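Local structure of DNA replication factor Cdt1 (Mus musculus, 3A4C) at residues A[19-24]-A[41-46]; A[12-17]-A[57-62]; A[24-29]-A[80-85]. The protein licenses DNA replication by promoting MCM loading at origins and supports kinetochore-microtubule attachment in mitosis, this chain being its C-terminal winged-helix domain. All coordinates share one frame; numbering follows the deposited sequence.

Contact 1: A[19-24]-A[41-46]; sequences ARVLRN and ARMVDS
M43, on helix 36-45, reaches across to V21 and L22 on helix 3-27 and illustrates how a single flexible side chain can serve two neighbouring residues of a facing helix. Its base meets V21: CB lies 4.2 Å and CG 4.1 Å from V21 CG1. Farther out the partner changes to L22. SD comes 3.9 Å from L22 CD1, and the terminal CE rests 3.9 Å from L22 CB and 3.8 Å from the backbone N of L22. The M43 chain is extended about CB-CG but bends at its last torsion (chi3 75°), which turns the methyl in against the backbone N of L22. V21 CG1 also meets S46, 3.8 Å from S46 CB. The polar end of S46 turns back to its own segment: OG donates to R42 O at 2.7 Å, tilted from the carbonyl plane, so that the carbon side of S46 is what V21 meets. Around this apolar patch, M56 and L60 of helix 53-66 pack on M43, C47 touches V21, and W70 lies against L22; helix 36-45, in the usual winged-helix order the first helix of the helix-turn-helix, packs here on the long helix 3-27.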
loop_
_atom_site.group_PDB
_atom_site.type_symbol
_atom_site.label_atom_id
_atom_site.label_comp_id
_atom_site.label_asym_id
_atom_site.label_seq_id
_atom_site.Cartn_x
_atom_site.Cartn_y
_atom_site.Cartn_z
ATOM N N ALA A 19 3.994 3.343 -0.980
ATOM C CA ALA A 19 3.283 3.417 -2.248
ATOM C C ALA A 19 4.260 3.407 -3.417
ATOM O O ALA A 19 3.980 2.829 -4.460
ATOM C CB ALA A 19 2.411 4.649 -2.296
ATOM N N ARG A 20 5.398 4.067 -3.247
ATOM C CA ARG A 20 6.402 4.080 -4.296
ATOM C C ARG A 20 7.036 2.715 -4.440
ATOM O O ARG A 20 7.272 2.257 -5.553
ATOM C CB ARG A 20 7.478 5.139 -4.048
ATOM C CG ARG A 20 8.454 5.265 -5.229
ATOM C CD ARG A 20 9.290 6.533 -5.147
ATOM N NE ARG A 20 8.464 7.668 -4.746
ATOM C CZ ARG A 20 7.797 8.450 -5.584
ATOM N NH1 ARG A 20 7.865 8.240 -6.894
ATOM N NH2 ARG A 20 7.060 9.448 -5.105
ATOM N N VAL A 21 7.316 2.063 -3.312
ATOM C CA VAL A 21 7.868 0.712 -3.345
ATOM C C VAL A 21 6.879 -0.205 -4.063
ATOM O O VAL A 21 7.254 -0.990 -4.928
ATOM C CB VAL A 21 8.148 0.153 -1.927
ATOM C CG1 VAL A 21 8.576 -1.317 -2.001
ATOM C CG2 VAL A 21 9.234 0.968 -1.228
ATOM N N LEU A 22 5.607 -0.100 -3.702
ATOM C CA LEU A 22 4.572 -0.880 -4.381
ATOM C C LEU A 22 4.575 -0.633 -5.895
ATOM O O LEU A 22 4.541 -1.572 -6.699
ATOM C CB LEU A 22 3.199 -0.514 -3.813
ATOM C CG LEU A 22 2.014 -1.218 -4.464
ATOM C CD1 LEU A 22 2.219 -2.714 -4.370
ATOM C CD2 LEU A 22 0.704 -0.810 -3.791
ATOM N N ARG A 23 4.596 0.634 -6.294
ATOM C CA ARG A 23 4.552 0.930 -7.718
ATOM C C ARG A 23 5.762 0.337 -8.438
ATOM O O ARG A 23 5.641 -0.209 -9.531
ATOM C CB ARG A 23 4.465 2.432 -7.992
ATOM C CG ARG A 23 4.039 2.691 -9.433
ATOM C CD ARG A 23 4.753 3.859 -10.048
ATOM N NE ARG A 23 6.122 3.982 -9.559
ATOM C CZ ARG A 23 6.936 4.970 -9.906
ATOM N NH1 ARG A 23 6.509 5.897 -10.751
ATOM N NH2 ARG A 23 8.166 5.037 -9.412
ATOM N N ASN A 24 6.928 0.441 -7.818
ATOM C CA ASN A 24 8.138 -0.118 -8.416
ATOM C C ASN A 24 8.106 -1.633 -8.574
ATOM O O ASN A 24 8.621 -2.166 -9.555
ATOM C CB ASN A 24 9.371 0.322 -7.641
ATOM C CG ASN A 24 9.856 1.688 -8.079
ATOM O OD1 ASN A 24 11.023 2.036 -7.906
ATOM N ND2 ASN A 24 8.957 2.465 -8.664
ATOM N N ALA A 41 6.016 -9.925 0.118
ATOM C CA ALA A 41 7.377 -10.459 0.107
ATOM C C ALA A 41 8.291 -9.575 -0.733
ATOM O O ALA A 41 9.423 -9.281 -0.347
ATOM C CB ALA A 41 7.383 -11.889 -0.416
ATOM N N ARG A 42 7.799 -9.130 -1.879
ATOM C CA ARG A 42 8.603 -8.271 -2.737
ATOM C C ARG A 42 8.808 -6.884 -2.126
ATOM O O ARG A 42 9.877 -6.290 -2.256
ATOM C CB ARG A 42 7.966 -8.165 -4.120
ATOM C CG ARG A 42 8.055 -9.461 -4.883
ATOM C CD ARG A 42 7.569 -9.327 -6.305
ATOM N NE ARG A 42 7.404 -10.654 -6.896
ATOM C CZ ARG A 42 7.013 -10.876 -8.144
ATOM N NH1 ARG A 42 6.768 -9.861 -8.956
ATOM N NH2 ARG A 42 6.871 -12.116 -8.578
ATOM N N MET A 43 7.784 -6.370 -1.457
ATOM C CA MET A 43 7.888 -5.048 -0.859
ATOM C C MET A 43 8.867 -5.039 0.307
ATOM O O MET A 43 9.712 -4.163 0.401
ATOM C CB MET A 43 6.518 -4.552 -0.407
ATOM C CG MET A 43 5.644 -4.109 -1.580
ATOM S SD MET A 43 4.089 -3.430 -1.027
ATOM C CE MET A 43 4.622 -1.814 -0.429
ATOM N N VAL A 44 8.762 -6.011 1.203
ATOM C CA VAL A 44 9.699 -6.037 2.317
ATOM C C VAL A 44 11.131 -6.216 1.808
ATOM O O VAL A 44 12.066 -5.655 2.366
ATOM C CB VAL A 44 9.342 -7.108 3.359
ATOM C CG1 VAL A 44 7.985 -6.793 3.994
ATOM C CG2 VAL A 44 9.347 -8.494 2.735
ATOM N N ASP A 45 11.301 -6.979 0.731
ATOM C CA ASP A 45 12.642 -7.225 0.192
ATOM C C ASP A 45 13.188 -6.064 -0.634
ATOM O O ASP A 45 14.363 -6.061 -0.998
ATOM C CB ASP A 45 12.633 -8.448 -0.709
ATOM C CG ASP A 45 12.544 -9.740 0.050
ATOM O OD1 ASP A 45 12.470 -9.719 1.296
ATOM O OD2 ASP A 45 12.559 -10.788 -0.626
ATOM N N SER A 46 12.338 -5.097 -0.953
ATOM C CA SER A 46 12.710 -4.025 -1.882
ATOM C C SER A 46 13.213 -2.759 -1.197
ATOM O O SER A 46 13.652 -1.815 -1.854
ATOM C CB SER A 46 11.517 -3.665 -2.775
ATOM O OG SER A 46 11.341 -4.637 -3.786
#

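Contact 2: A[12-17]-A[57-62]; sequences LERLPE and EKHLVL
In the three-helix core of the winged-helix domain, R14 and L15 of helix 3-27 meet H59 and L62 of helix 53-66, a pair of helices whose short segments cross nearly at a right angle (-82°) with axes 10.0 Å apart. R14 provides the polar half. Its side chain runs out extended from CG to NE, and a turn at the last torsion swings NH2 to the edge of the H59 imidazole, where it donates to NE2 at 3.0 Å. The bond is bent, with an N-H...N angle of 141°. The donor lies almost in the ring plane, whereas NE2 is tilted out of the guanidinium plane; the two flat groups stand 70° apart. R14 CD lies well out of the ring plane, 3.5 Å from H59 NE2. The other ring nitrogen, ND1, is hydrogen-bonded to E55 O, which, with the bond at NE2, should limit the ring's rotation and is consistent with a neutral imidazole protonated on ND1.

In the usual winged-helix order, helix 53-66 is the second helix of the helix-turn-helix, and helix 3-27 packs across it. L15 makes the apolar half with its two methyl branches: CD2 is 3.7 Å from H59 O, while CD1 reaches L62 CB at 4.1 Å. L97 of helix 90-104 also touches L15, and L51 touches both R14 and H59.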
loop_
_atom_site.group_PDB
_atom_site.type_symbol
_atom_site.label_atom_id
_atom_site.label_comp_id
_atom_site.label_asym_id
_atom_site.label_seq_id
_atom_site.Cartn_x
_atom_site.Cartn_y
_atom_site.Cartn_z
ATOM N N LEU A 12 0.386 5.456 8.785
ATOM C CA LEU A 12 0.092 6.457 7.759
ATOM C C LEU A 12 1.355 7.190 7.312
ATOM O O LEU A 12 1.491 7.586 6.150
ATOM C CB LEU A 12 -0.954 7.456 8.263
ATOM C CG LEU A 12 -2.375 6.917 8.471
ATOM C CD1 LEU A 12 -3.300 8.024 8.969
ATOM C CD2 LEU A 12 -2.911 6.321 7.188
ATOM N N GLU A 13 2.286 7.365 8.236
ATOM C CA GLU A 13 3.524 8.051 7.908
ATOM C C GLU A 13 4.397 7.249 6.943
ATOM O O GLU A 13 5.204 7.820 6.211
ATOM C CB GLU A 13 4.277 8.442 9.179
ATOM C CG GLU A 13 3.683 9.695 9.826
ATOM C CD GLU A 13 4.226 9.974 11.217
ATOM O OE1 GLU A 13 4.919 9.097 11.781
ATOM O OE2 GLU A 13 3.954 11.073 11.749
ATOM N N ARG A 14 4.214 5.935 6.919
ATOM C CA ARG A 14 5.001 5.079 6.033
ATOM C C ARG A 14 4.442 5.007 4.619
ATOM O O ARG A 14 5.132 4.571 3.700
ATOM C CB ARG A 14 5.075 3.656 6.587
ATOM C CG ARG A 14 5.674 3.541 7.969
ATOM C CD ARG A 14 5.910 2.089 8.346
ATOM N NE ARG A 14 6.461 1.980 9.694
ATOM C CZ ARG A 14 5.737 1.729 10.780
ATOM N NH1 ARG A 14 6.326 1.655 11.968
ATOM N NH2 ARG A 14 4.427 1.548 10.683
ATOM N N LEU A 15 3.182 5.389 4.447
ATOM C CA LEU A 15 2.471 5.067 3.207
ATOM C C LEU A 15 3.009 5.724 1.932
ATOM O O LEU A 15 3.041 5.088 0.877
ATOM C CB LEU A 15 0.970 5.322 3.359
ATOM C CG LEU A 15 0.307 4.373 4.364
ATOM C CD1 LEU A 15 -1.203 4.493 4.282
ATOM C CD2 LEU A 15 0.765 2.942 4.109
ATOM N N PRO A 16 3.414 7.001 2.008
ATOM C CA PRO A 16 3.907 7.592 0.760
ATOM C C PRO A 16 5.100 6.807 0.209
ATOM O O PRO A 16 5.144 6.515 -0.987
ATOM C CB PRO A 16 4.316 9.005 1.180
ATOM C CG PRO A 16 3.395 9.315 2.348
ATOM C CD PRO A 16 3.285 7.998 3.090
ATOM N N GLU A 17 6.043 6.447 1.073
ATOM C CA GLU A 17 7.201 5.676 0.622
ATOM C C GLU A 17 6.821 4.269 0.211
ATOM O O GLU A 17 7.310 3.767 -0.798
ATOM C CB GLU A 17 8.304 5.647 1.684
ATOM C CG GLU A 17 9.086 6.958 1.731
ATOM C CD GLU A 17 10.261 6.917 2.680
ATOM O OE1 GLU A 17 10.341 5.961 3.483
ATOM O OE2 GLU A 17 11.111 7.840 2.616
ATOM N N GLU A 57 1.378 -6.340 4.943
ATOM C CA GLU A 57 0.017 -6.562 4.460
ATOM C C GLU A 57 -0.924 -5.539 5.066
ATOM O O GLU A 57 -1.779 -4.990 4.383
ATOM C CB GLU A 57 -0.490 -7.968 4.791
ATOM C CG GLU A 57 -1.928 -8.182 4.331
ATOM C CD GLU A 57 -2.399 -9.610 4.494
ATOM O OE1 GLU A 57 -2.936 -10.174 3.520
ATOM O OE2 GLU A 57 -2.233 -10.166 5.594
ATOM N N LYS A 58 -0.765 -5.290 6.357
ATOM C CA LYS A 58 -1.601 -4.314 7.039
ATOM C C LYS A 58 -1.492 -2.930 6.388
ATOM O O LYS A 58 -2.494 -2.245 6.208
ATOM C CB LYS A 58 -1.233 -4.243 8.519
ATOM C CG LYS A 58 -1.693 -5.453 9.336
ATOM C CD LYS A 58 -1.212 -5.325 10.780
ATOM C CE LYS A 58 -1.429 -6.611 11.562
ATOM N NZ LYS A 58 -2.873 -6.958 11.634
ATOM N N HIS A 59 -0.278 -2.529 6.022
ATOM C CA HIS A 59 -0.075 -1.227 5.374
ATOM C C HIS A 59 -0.662 -1.174 3.976
ATOM O O HIS A 59 -1.157 -0.132 3.545
ATOM C CB HIS A 59 1.408 -0.869 5.318
ATOM C CG HIS A 59 1.985 -0.521 6.648
ATOM N ND1 HIS A 59 2.183 -1.460 7.638
ATOM C CD2 HIS A 59 2.389 0.664 7.164
ATOM C CE1 HIS A 59 2.692 -0.868 8.704
ATOM N NE2 HIS A 59 2.824 0.420 8.443
ATOM N N LEU A 60 -0.556 -2.278 3.251
ATOM C CA LEU A 60 -1.116 -2.353 1.906
ATOM C C LEU A 60 -2.623 -2.234 1.957
ATOM O O LEU A 60 -3.228 -1.628 1.085
ATOM C CB LEU A 60 -0.755 -3.680 1.237
ATOM C CG LEU A 60 0.513 -3.709 0.386
ATOM C CD1 LEU A 60 1.670 -3.194 1.193
ATOM C CD2 LEU A 60 0.781 -5.119 -0.102
ATOM N N VAL A 61 -3.229 -2.853 2.968
ATOM C CA VAL A 61 -4.671 -2.758 3.143
ATOM C C VAL A 61 -5.075 -1.322 3.460
ATOM O O VAL A 61 -6.075 -0.826 2.945
ATOM C CB VAL A 61 -5.169 -3.703 4.244
ATOM C CG1 VAL A 61 -6.584 -3.328 4.659
ATOM C CG2 VAL A 61 -5.124 -5.155 3.752
ATOM N N LEU A 62 -4.300 -0.645 4.304
ATOM C CA LEU A 62 -4.552 0.774 4.570
ATOM C C LEU A 62 -4.503 1.578 3.276
ATOM O O LEU A 62 -5.334 2.447 3.040
ATOM C CB LEU A 62 -3.524 1.333 5.552
ATOM C CG LEU A 62 -3.589 0.855 6.998
ATOM C CD1 LEU A 62 -2.685 1.754 7.865
ATOM C CD2 LEU A 62 -5.015 0.901 7.502
#

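Contact 3: A[24-29]-A[80-85]; sequences NVFVSE and TYVKLD
F26, near the end of helix 3-27, meets V82 and L84 of strand 79-84 with different parts of one ring. The face contact is a CH-pi interaction: L84 CG stands 4.2 Å from the centroid of the F26 ring and 14° off its normal, over one face but displaced toward the rim. Alongside it, the L84 CD1 methyl settles on the root of the ring, 3.7 Å from F26 CG. The apolar contact farther out belongs to V82, whose CG1 lies 3.9 Å from F26 CZ; with CG1 anti to the backbone N (chi1 175°), this is the methyl that is brought to the ring's tip. The edge contact is with the backbone: V82 O lies near the ring plane, 3.3 Å from F26 CZ, where the positive rim of C-H groups suits a carbonyl oxygen. The ring is a worked case of a C-H over the face and an oxygen at the edge. F26 thus packs the long helix on the central strand of the small antiparallel sheet of the winged-helix domain. V39 of helix 36-45 and L34 of strand 33-35 also touch F26, while L71 of the adjacent strand 71-76 touches both V82 and L84.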
loop_
_atom_site.group_PDB
_atom_site.type_symbol
_atom_site.label_atom_id
_atom_site.label_comp_id
_atom_site.label_asym_id
_atom_site.label_seq_id
_atom_site.Cartn_x
_atom_site.Cartn_y
_atom_site.Cartn_z
ATOM N N ASN A 24 6.928 0.441 -7.818
ATOM C CA ASN A 24 8.138 -0.118 -8.416
ATOM C C ASN A 24 8.106 -1.633 -8.574
ATOM O O ASN A 24 8.621 -2.166 -9.555
ATOM C CB ASN A 24 9.371 0.322 -7.641
ATOM C CG ASN A 24 9.856 1.688 -8.079
ATOM O OD1 ASN A 24 11.023 2.036 -7.906
ATOM N ND2 ASN A 24 8.957 2.465 -8.664
ATOM N N VAL A 25 7.507 -2.320 -7.608
ATOM C CA VAL A 25 7.318 -3.766 -7.714
ATOM C C VAL A 25 6.469 -4.095 -8.940
ATOM O O VAL A 25 6.780 -5.019 -9.700
ATOM C CB VAL A 25 6.663 -4.341 -6.445
ATOM C CG1 VAL A 25 6.099 -5.750 -6.710
ATOM C CG2 VAL A 25 7.677 -4.371 -5.311
ATOM N N PHE A 26 5.404 -3.330 -9.140
ATOM C CA PHE A 26 4.544 -3.568 -10.289
ATOM C C PHE A 26 5.166 -3.128 -11.610
ATOM O O PHE A 26 4.905 -3.733 -12.640
ATOM C CB PHE A 26 3.152 -2.961 -10.087
ATOM C CG PHE A 26 2.218 -3.874 -9.358
ATOM C CD1 PHE A 26 2.252 -3.959 -7.979
ATOM C CD2 PHE A 26 1.344 -4.693 -10.057
ATOM C CE1 PHE A 26 1.399 -4.826 -7.306
ATOM C CE2 PHE A 26 0.487 -5.556 -9.392
ATOM C CZ PHE A 26 0.516 -5.623 -8.017
ATOM N N VAL A 27 5.988 -2.089 -11.582
ATOM C CA VAL A 27 6.699 -1.671 -12.791
ATOM C C VAL A 27 7.619 -2.776 -13.299
ATOM O O VAL A 27 7.784 -2.966 -14.504
ATOM C CB VAL A 27 7.486 -0.369 -12.566
ATOM C CG1 VAL A 27 8.566 -0.197 -13.635
ATOM C CG2 VAL A 27 6.529 0.808 -12.575
ATOM N N SER A 28 8.193 -3.523 -12.367
ATOM C CA SER A 28 9.119 -4.594 -12.703
ATOM C C SER A 28 8.399 -5.899 -13.019
ATOM O O SER A 28 9.028 -6.877 -13.415
ATOM C CB SER A 28 10.093 -4.820 -11.547
ATOM O OG SER A 28 10.947 -5.915 -11.811
ATOM N N GLU A 29 7.082 -5.922 -12.835
ATOM C CA GLU A 29 6.316 -7.138 -13.065
ATOM C C GLU A 29 5.517 -7.025 -14.361
ATOM O O GLU A 29 4.794 -6.056 -14.563
ATOM C CB GLU A 29 5.377 -7.407 -11.885
ATOM C CG GLU A 29 4.422 -8.575 -12.103
ATOM C CD GLU A 29 5.155 -9.849 -12.445
ATOM O OE1 GLU A 29 4.996 -10.331 -13.586
ATOM O OE2 GLU A 29 5.901 -10.359 -11.582
ATOM N N THR A 80 -5.540 -13.533 -2.422
ATOM C CA THR A 80 -6.068 -12.197 -2.634
ATOM C C THR A 80 -5.179 -11.490 -3.639
ATOM O O THR A 80 -3.981 -11.345 -3.428
ATOM C CB THR A 80 -6.140 -11.407 -1.327
ATOM O OG1 THR A 80 -7.060 -12.061 -0.442
ATOM C CG2 THR A 80 -6.610 -9.966 -1.593
ATOM N N TYR A 81 -5.757 -11.088 -4.760
ATOM C CA TYR A 81 -4.963 -10.466 -5.805
ATOM C C TYR A 81 -4.928 -8.957 -5.656
ATOM O O TYR A 81 -5.957 -8.334 -5.416
ATOM C CB TYR A 81 -5.470 -10.869 -7.190
ATOM C CG TYR A 81 -4.988 -12.240 -7.573
ATOM C CD1 TYR A 81 -3.762 -12.411 -8.201
ATOM C CD2 TYR A 81 -5.743 -13.371 -7.281
ATOM C CE1 TYR A 81 -3.302 -13.675 -8.543
ATOM C CE2 TYR A 81 -5.290 -14.641 -7.617
ATOM C CZ TYR A 81 -4.068 -14.785 -8.245
ATOM O OH TYR A 81 -3.613 -16.038 -8.582
ATOM N N VAL A 82 -3.725 -8.399 -5.776
ATOM C CA VAL A 82 -3.496 -6.964 -5.782
ATOM C C VAL A 82 -3.318 -6.456 -7.212
ATOM O O VAL A 82 -2.493 -6.962 -7.972
ATOM C CB VAL A 82 -2.237 -6.602 -4.982
ATOM C CG1 VAL A 82 -1.950 -5.115 -5.103
ATOM C CG2 VAL A 82 -2.405 -7.016 -3.525
ATOM N N LYS A 83 -4.098 -5.447 -7.570
ATOM C CA LYS A 83 -4.065 -4.896 -8.909
ATOM C C LYS A 83 -3.973 -3.382 -8.814
ATOM O O LYS A 83 -4.666 -2.763 -8.010
ATOM C CB LYS A 83 -5.327 -5.321 -9.669
ATOM C CG LYS A 83 -5.341 -4.944 -11.141
ATOM C CD LYS A 83 -6.130 -5.963 -11.972
ATOM C CE LYS A 83 -7.610 -6.008 -11.595
ATOM N NZ LYS A 83 -8.397 -6.931 -12.490
ATOM N N LEU A 84 -3.107 -2.788 -9.625
ATOM C CA LEU A 84 -2.993 -1.339 -9.675
ATOM C C LEU A 84 -3.661 -0.813 -10.935
ATOM O O LEU A 84 -3.540 -1.409 -12.006
ATOM C CB LEU A 84 -1.527 -0.910 -9.665
ATOM C CG LEU A 84 -0.736 -1.142 -8.380
ATOM C CD1 LEU A 84 0.670 -0.566 -8.514
ATOM C CD2 LEU A 84 -1.446 -0.503 -7.213
ATOM N N ASP A 85 -4.373 0.297 -10.809
ATOM C CA ASP A 85 -4.859 1.001 -11.983
ATOM C C ASP A 85 -3.714 1.855 -12.509
ATOM O O ASP A 85 -3.423 2.916 -11.964
ATOM C CB ASP A 85 -6.063 1.871 -11.634
ATOM C CG ASP A 85 -6.711 2.487 -12.862
ATOM O OD1 ASP A 85 -5.971 2.880 -13.785
ATOM O OD2 ASP A 85 -7.955 2.582 -12.903
#

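In the fold
Helix 3-27 enters all three contacts, used in turn from its middle to its C-terminal end. From residues 12-17, contact 2 closes a loop at helix 53-66. Two turns on, residues 19-24 return in contact 1 to helix 36-45, a shorter loop nested inside that of contact 2; the two contacts touch between the two helices of the helix-turn-helix. Contact 3 then ties residues 24-29 to the central strand 79-84, and its loop crosses both others. It shares N24 with contact 1, and the R42-E29 salt bridge links them further. Contacts 2 and 3 do not touch. Together they bind the long helix to helix-turn-helix and wing.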